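Local coordinates for protein cyclic nucleotide-binding domain (Methylobacillus flagellatus KT, PDB 3GYD) that binds cyclic AMP in a cyclic nucleotide-binding domain and may be linked to voltage-gated potassium channel activity, at residues Lys95-Pro98 / Thr104-Lys107; Val55-Ser60 / Leu149-Lys154. All blocks are in the same frame, centred on the assembly; numbering follows the deposited sequence.

Overall arrangement
The two contacts lie on opposite sides of the chain's centre, their centres about 34 Å apart. Contact 1 is buried. It joins strands 90-97 and 103-109, which form a beta hairpin, and two residues of the second strand line the cyclic AMP pocket. Contact 2 is a surface contact away from the cyclic AMP pocket. It sets helix 52-60 against the junction of helices 142-151 and 153-178. Aliphatic packing dominates contact 1 and continues onto the adenine. Contact 2 instead rests on one tyrosine ring and a selenomethionine. Neither has a hydrogen bond between its two segments. Both also reach the second subunit, contact 1 near its C-terminal end and contact 2 near the start of its long helix.

Contact 1 (Lys95-Pro98 / Thr104-Lys107); sequences KDIP and TIAK. With CMP (adenosine-3',5'-cyclic-monophosphate), chain D.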
loop_
_atom_site.group_PDB
_atom_site.type_symbol
_atom_site.label_atom_id
_atom_site.label_comp_id
_atom_site.label_asym_id
_atom_site.label_seq_id
_atom_site.Cartn_x
_atom_site.Cartn_y
_atom_site.Cartn_z
ATOM N N LYS B 95 -11.370 13.972 -7.545
ATOM C CA LYS B 95 -11.159 13.164 -8.713
ATOM C C LYS B 95 -12.244 13.470 -9.712
ATOM O O LYS B 95 -13.382 13.703 -9.336
ATOM C CB LYS B 95 -11.195 11.678 -8.325
ATOM C CG LYS B 95 -10.627 10.745 -9.396
ATOM C CD LYS B 95 -10.247 9.389 -8.856
ATOM C CE LYS B 95 -9.892 8.454 -9.986
ATOM N NZ LYS B 95 -8.719 8.915 -10.789
ATOM N N ASP B 96 -11.881 13.476 -10.986
ATOM C CA ASP B 96 -12.865 13.604 -12.065
ATOM C C ASP B 96 -13.410 12.233 -12.386
ATOM O O ASP B 96 -12.788 11.473 -13.112
ATOM C CB ASP B 96 -12.224 14.228 -13.304
ATOM C CG ASP B 96 -13.254 14.709 -14.317
ATOM O OD1 ASP B 96 -14.417 14.260 -14.269
ATOM O OD2 ASP B 96 -12.892 15.555 -15.150
ATOM N N ILE B 97 -14.562 11.915 -11.805
ATOM C CA ILE B 97 -15.107 10.560 -11.836
ATOM C C ILE B 97 -16.030 10.473 -13.046
ATOM O O ILE B 97 -16.965 11.258 -13.149
ATOM C CB ILE B 97 -15.900 10.248 -10.544
ATOM C CG1 ILE B 97 -14.960 10.246 -9.323
ATOM C CG2 ILE B 97 -16.610 8.902 -10.649
ATOM C CD1 ILE B 97 -15.684 10.364 -7.988
ATOM N N PRO B 98 -15.756 9.542 -13.976
ATOM C CA PRO B 98 -16.690 9.274 -15.081
ATOM C C PRO B 98 -18.163 9.112 -14.628
ATOM O O PRO B 98 -18.438 8.459 -13.610
ATOM C CB PRO B 98 -16.138 7.986 -15.689
ATOM C CG PRO B 98 -14.657 8.058 -15.402
ATOM C CD PRO B 98 -14.537 8.715 -14.068
ATOM N N THR B 104 -15.170 15.180 -4.416
ATOM C CA THR B 104 -14.240 15.011 -3.318
ATOM C C THR B 104 -14.338 13.585 -2.779
ATOM O O THR B 104 -15.394 13.138 -2.330
ATOM C CB THR B 104 -14.486 16.058 -2.208
ATOM O OG1 THR B 104 -14.463 17.369 -2.785
ATOM C CG2 THR B 104 -13.406 15.988 -1.146
ATOM N N ILE B 105 -13.240 12.852 -2.864
ATOM C CA ILE B 105 -13.221 11.494 -2.370
ATOM C C ILE B 105 -12.682 11.423 -0.937
ATOM O O ILE B 105 -12.946 10.464 -0.220
ATOM C CB ILE B 105 -12.473 10.526 -3.343
ATOM C CG1 ILE B 105 -11.061 10.984 -3.638
ATOM C CG2 ILE B 105 -13.225 10.421 -4.670
ATOM C CD1 ILE B 105 -10.178 9.908 -4.309
ATOM N N ALA B 106 -11.928 12.424 -0.511
ATOM C CA ALA B 106 -11.360 12.421 0.822
ATOM C C ALA B 106 -10.969 13.833 1.269
ATOM O O ALA B 106 -10.684 14.723 0.449
ATOM C CB ALA B 106 -10.150 11.458 0.898
ATOM N N LYS B 107 -10.988 14.029 2.582
ATOM C CA LYS B 107 -10.526 15.253 3.193
ATOM C C LYS B 107 -9.508 14.837 4.239
ATOM O O LYS B 107 -9.819 14.005 5.102
ATOM C CB LYS B 107 -11.679 16.000 3.856
ATOM C CG LYS B 107 -12.757 16.559 2.897
ATOM C CD LYS B 107 -13.889 17.350 3.644
HETATM P P CMP D . -1.053 9.979 -5.797
HETATM O O1P CMP D . 0.412 10.002 -6.077
HETATM O O2P CMP D . -1.936 9.158 -6.738
HETATM O "O5'" CMP D . -1.606 11.526 -5.977
HETATM C "C5'" CMP D . -2.919 11.869 -5.534
HETATM C "C4'" CMP D . -3.046 11.403 -4.090
HETATM O "O4'" CMP D . -4.340 11.450 -3.551
HETATM C "C3'" CMP D . -2.733 9.919 -3.880
HETATM O "O3'" CMP D . -1.379 9.721 -4.248
HETATM C "C2'" CMP D . -3.102 9.760 -2.417
HETATM O "O2'" CMP D . -2.035 10.220 -1.566
HETATM C "C1'" CMP D . -4.292 10.734 -2.310
HETATM N N9 CMP D . -5.512 9.944 -2.184
HETATM C C8 CMP D . -6.071 9.244 -3.177
HETATM N N7 CMP D . -7.156 8.589 -2.731
HETATM C C5 CMP D . -7.308 8.887 -1.436
HETATM C C6 CMP D . -8.225 8.547 -0.351
HETATM N N6 CMP D . -9.289 7.736 -0.575
HETATM N N1 CMP D . -7.989 9.072 0.853
HETATM C C2 CMP D . -6.943 9.899 1.132
HETATM N N3 CMP D . -6.060 10.241 0.184
HETATM C C4 CMP D . -6.203 9.795 -1.072
#
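The ammonium NZ of Lys95 is gripped twice, by a salt bridge to Glu76 OE2 and a hydrogen bond to the backbone O of Ser126. Its extended chain carries NZ away from the facing strand, and only the base of the side chain packs on Ile105. There Lys95 CB lies 4.4 Å from Ile105 CG2. The same methyl meets the tip of a second isoleucine, with Ile97 CD1 4.1 Å from Ile105 CG2. The two isoleucines cross obliquely.

Ile105 and Ala106 both face Val93 in a classic beta bulge, and both side chains point to one face of the adenine. Ala106 CB sits over the rim of that face, 3.2 Å from N1 of the nucleotide. Ile105 CG1 is set between its backbone N and carbonyl carbon (chi1 56°). This sends CG2 to the hairpin partner and CD1 to the base, 3.7 Å from N7. Leu179 of the second subunit packs on Lys95 and Ile97, and Tyr175 OH of that subunit is hydrogen-bonded to the nucleotide.

The methyls offer the adenine an apolar surface. The isoleucine that packs within the hairpin thus also meets the base, while the lysine charge is engaged by Glu76 and the carbonyl of Ser126.

Contact 2 (Val55-Ser60 / Leu149-Lys154); sequences VRYLCS and LANMPK
The Tyr57 ring has selenomethionine Met152 over one face and Asn151 at its hydroxyl end. The terminal methyl, Met152 CE, stands 4.3 Å from the ring centroid of Tyr57, 16° off the normal, as a CH-pi contact. On the same face Met152 CG comes down near the rim and lies 3.5 Å from Tyr57 CE2. The selenium is farther off, with Met152 SE 5.1 Å from the Tyr57 centroid in an oblique Met-aromatic contact. The first torsion of Met152 puts CG near the ring, and the bends at the second and third fold CE back over the same face.

The Asn151 amide plane stands 84° from the Tyr57 ring. Contact there is through carbon, with Asn151 CB 4.0 Å from Tyr57 OH. The hydroxyl of Tyr57 is hydrogen-bonded to Tyr61 OH, which also takes a weak bond from Asn151 ND2. Leu148 and Leu155 pack on the tyrosine as well.

With chi1 at 179°, CG of Tyr57 points opposite the backbone N, which carries the ring across to the break between helices 142-151 and 153-178. Met152 is the N-cap residue of the second of these helices. Were Tyr57 replaced by alanine, the Met152 side chain would probably lose its aromatic platform and Tyr61 OH its hydroxyl partner. The Tyr57 carbonyl is held separately: Tyr57 O accepts from Ser60 OG at 2.7 Å and from Ser60 N at 3.0 Å.

The contact joins helix 52-60 to the helix junction by dispersion over one ring face. Its polar complement is the hydroxyl pair with Tyr61, so a single tyrosine serves both kinds of interaction at an otherwise rather exposed site.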
loop_
_atom_site.group_PDB
_atom_site.type_symbol
_atom_site.label_atom_id
_atom_site.label_comp_id
_atom_site.label_asym_id
_atom_site.label_seq_id
_atom_site.Cartn_x
_atom_site.Cartn_y
_atom_site.Cartn_z
ATOM N N VAL B 55 14.540 9.364 13.225
ATOM C CA VAL B 55 13.765 10.494 12.701
ATOM C C VAL B 55 14.608 11.703 12.303
ATOM O O VAL B 55 14.388 12.273 11.230
ATOM C CB VAL B 55 12.570 10.811 13.616
ATOM C CG1 VAL B 55 11.743 11.999 13.087
ATOM C CG2 VAL B 55 11.727 9.561 13.707
ATOM N N ARG B 56 15.638 12.029 13.076
ATOM C CA ARG B 56 16.534 13.115 12.674
ATOM C C ARG B 56 17.228 12.799 11.370
ATOM O O ARG B 56 17.397 13.671 10.528
ATOM C CB ARG B 56 17.568 13.405 13.755
ATOM C CG ARG B 56 16.937 13.990 14.941
ATOM C CD ARG B 56 17.683 15.177 15.464
ATOM N NE ARG B 56 16.952 15.705 16.614
ATOM C CZ ARG B 56 16.203 16.807 16.603
ATOM N NH1 ARG B 56 16.133 17.582 15.511
ATOM N NH2 ARG B 56 15.592 17.172 17.733
ATOM N N TYR B 57 17.586 11.529 11.188
ATOM C CA TYR B 57 18.271 11.121 9.969
ATOM C C TYR B 57 17.265 11.242 8.790
ATOM O O TYR B 57 17.563 11.792 7.713
ATOM C CB TYR B 57 18.823 9.695 10.139
ATOM C CG TYR B 57 19.510 9.221 8.919
ATOM C CD1 TYR B 57 20.837 9.563 8.682
ATOM C CD2 TYR B 57 18.850 8.443 7.980
ATOM C CE1 TYR B 57 21.467 9.186 7.544
ATOM C CE2 TYR B 57 19.487 8.051 6.830
ATOM C CZ TYR B 57 20.808 8.416 6.635
ATOM O OH TYR B 57 21.442 8.037 5.478
ATOM N N LEU B 58 16.057 10.744 9.005
ATOM C CA LEU B 58 15.023 10.796 7.960
ATOM C C LEU B 58 14.750 12.260 7.551
ATOM O O LEU B 58 14.684 12.615 6.359
ATOM C CB LEU B 58 13.757 10.127 8.465
ATOM C CG LEU B 58 12.612 10.103 7.497
ATOM C CD1 LEU B 58 13.034 9.444 6.181
ATOM C CD2 LEU B 58 11.433 9.361 8.164
ATOM N N CYS B 59 14.662 13.122 8.562
ATOM C CA CYS B 59 14.473 14.576 8.309
ATOM C C CYS B 59 15.510 15.180 7.383
ATOM O O CYS B 59 15.210 16.119 6.619
ATOM C CB CYS B 59 14.392 15.346 9.620
ATOM S SG CYS B 59 12.814 15.096 10.505
ATOM N N SER B 60 16.735 14.654 7.427
ATOM C CA SER B 60 17.798 15.166 6.574
ATOM C C SER B 60 17.532 14.897 5.112
ATOM O O SER B 60 18.092 15.593 4.264
ATOM C CB SER B 60 19.169 14.637 6.982
ATOM O OG SER B 60 19.394 13.319 6.508
ATOM N N LEU B 149 16.971 3.658 1.329
ATOM C CA LEU B 149 16.990 2.197 1.291
ATOM C C LEU B 149 18.382 1.627 1.022
ATOM O O LEU B 149 18.737 0.648 1.626
ATOM C CB LEU B 149 16.003 1.631 0.251
ATOM C CG LEU B 149 14.527 2.010 0.386
ATOM C CD1 LEU B 149 13.770 1.475 -0.822
ATOM C CD2 LEU B 149 13.979 1.512 1.655
ATOM N N ALA B 150 19.151 2.228 0.108
ATOM C CA ALA B 150 20.505 1.798 -0.154
ATOM C C ALA B 150 21.410 1.946 1.074
ATOM O O ALA B 150 22.181 1.043 1.379
ATOM C CB ALA B 150 21.105 2.561 -1.351
ATOM N N ASN B 151 21.276 3.053 1.779
ATOM C CA ASN B 151 22.179 3.393 2.877
ATOM C C ASN B 151 21.763 2.801 4.224
ATOM O O ASN B 151 22.609 2.332 4.970
ATOM C CB ASN B 151 22.276 4.914 3.052
ATOM C CG ASN B 151 22.926 5.612 1.864
ATOM O OD1 ASN B 151 23.898 5.122 1.297
ATOM N ND2 ASN B 151 22.423 6.794 1.532
HETATM N N MSE B 152 20.481 2.901 4.551
HETATM C CA MSE B 152 19.982 2.496 5.852
HETATM C C MSE B 152 18.756 1.601 5.634
HETATM O O MSE B 152 17.633 2.019 5.867
HETATM C CB MSE B 152 19.616 3.696 6.725
HETATM C CG MSE B 152 20.697 4.788 6.875
HETATM SE SE MSE B 152 22.336 4.154 7.635
HETATM C CE MSE B 152 22.434 5.457 9.120
ATOM N N PRO B 153 18.975 0.362 5.181
ATOM C CA PRO B 153 17.809 -0.458 4.802
ATOM C C PRO B 153 16.826 -0.796 5.903
ATOM O O PRO B 153 15.680 -0.990 5.588
ATOM C CB PRO B 153 18.415 -1.738 4.262
ATOM C CG PRO B 153 19.803 -1.761 4.796
ATOM C CD PRO B 153 20.247 -0.343 4.937
ATOM N N LYS B 154 17.265 -0.886 7.148
ATOM C CA LYS B 154 16.333 -1.237 8.230
ATOM C C LYS B 154 15.399 -0.068 8.547
ATOM O O LYS B 154 14.165 -0.239 8.667
ATOM C CB LYS B 154 17.099 -1.690 9.459
ATOM C CG LYS B 154 17.878 -2.944 9.219
ATOM C CD LYS B 154 18.638 -3.385 10.436
ATOM C CE LYS B 154 19.275 -4.757 10.198
#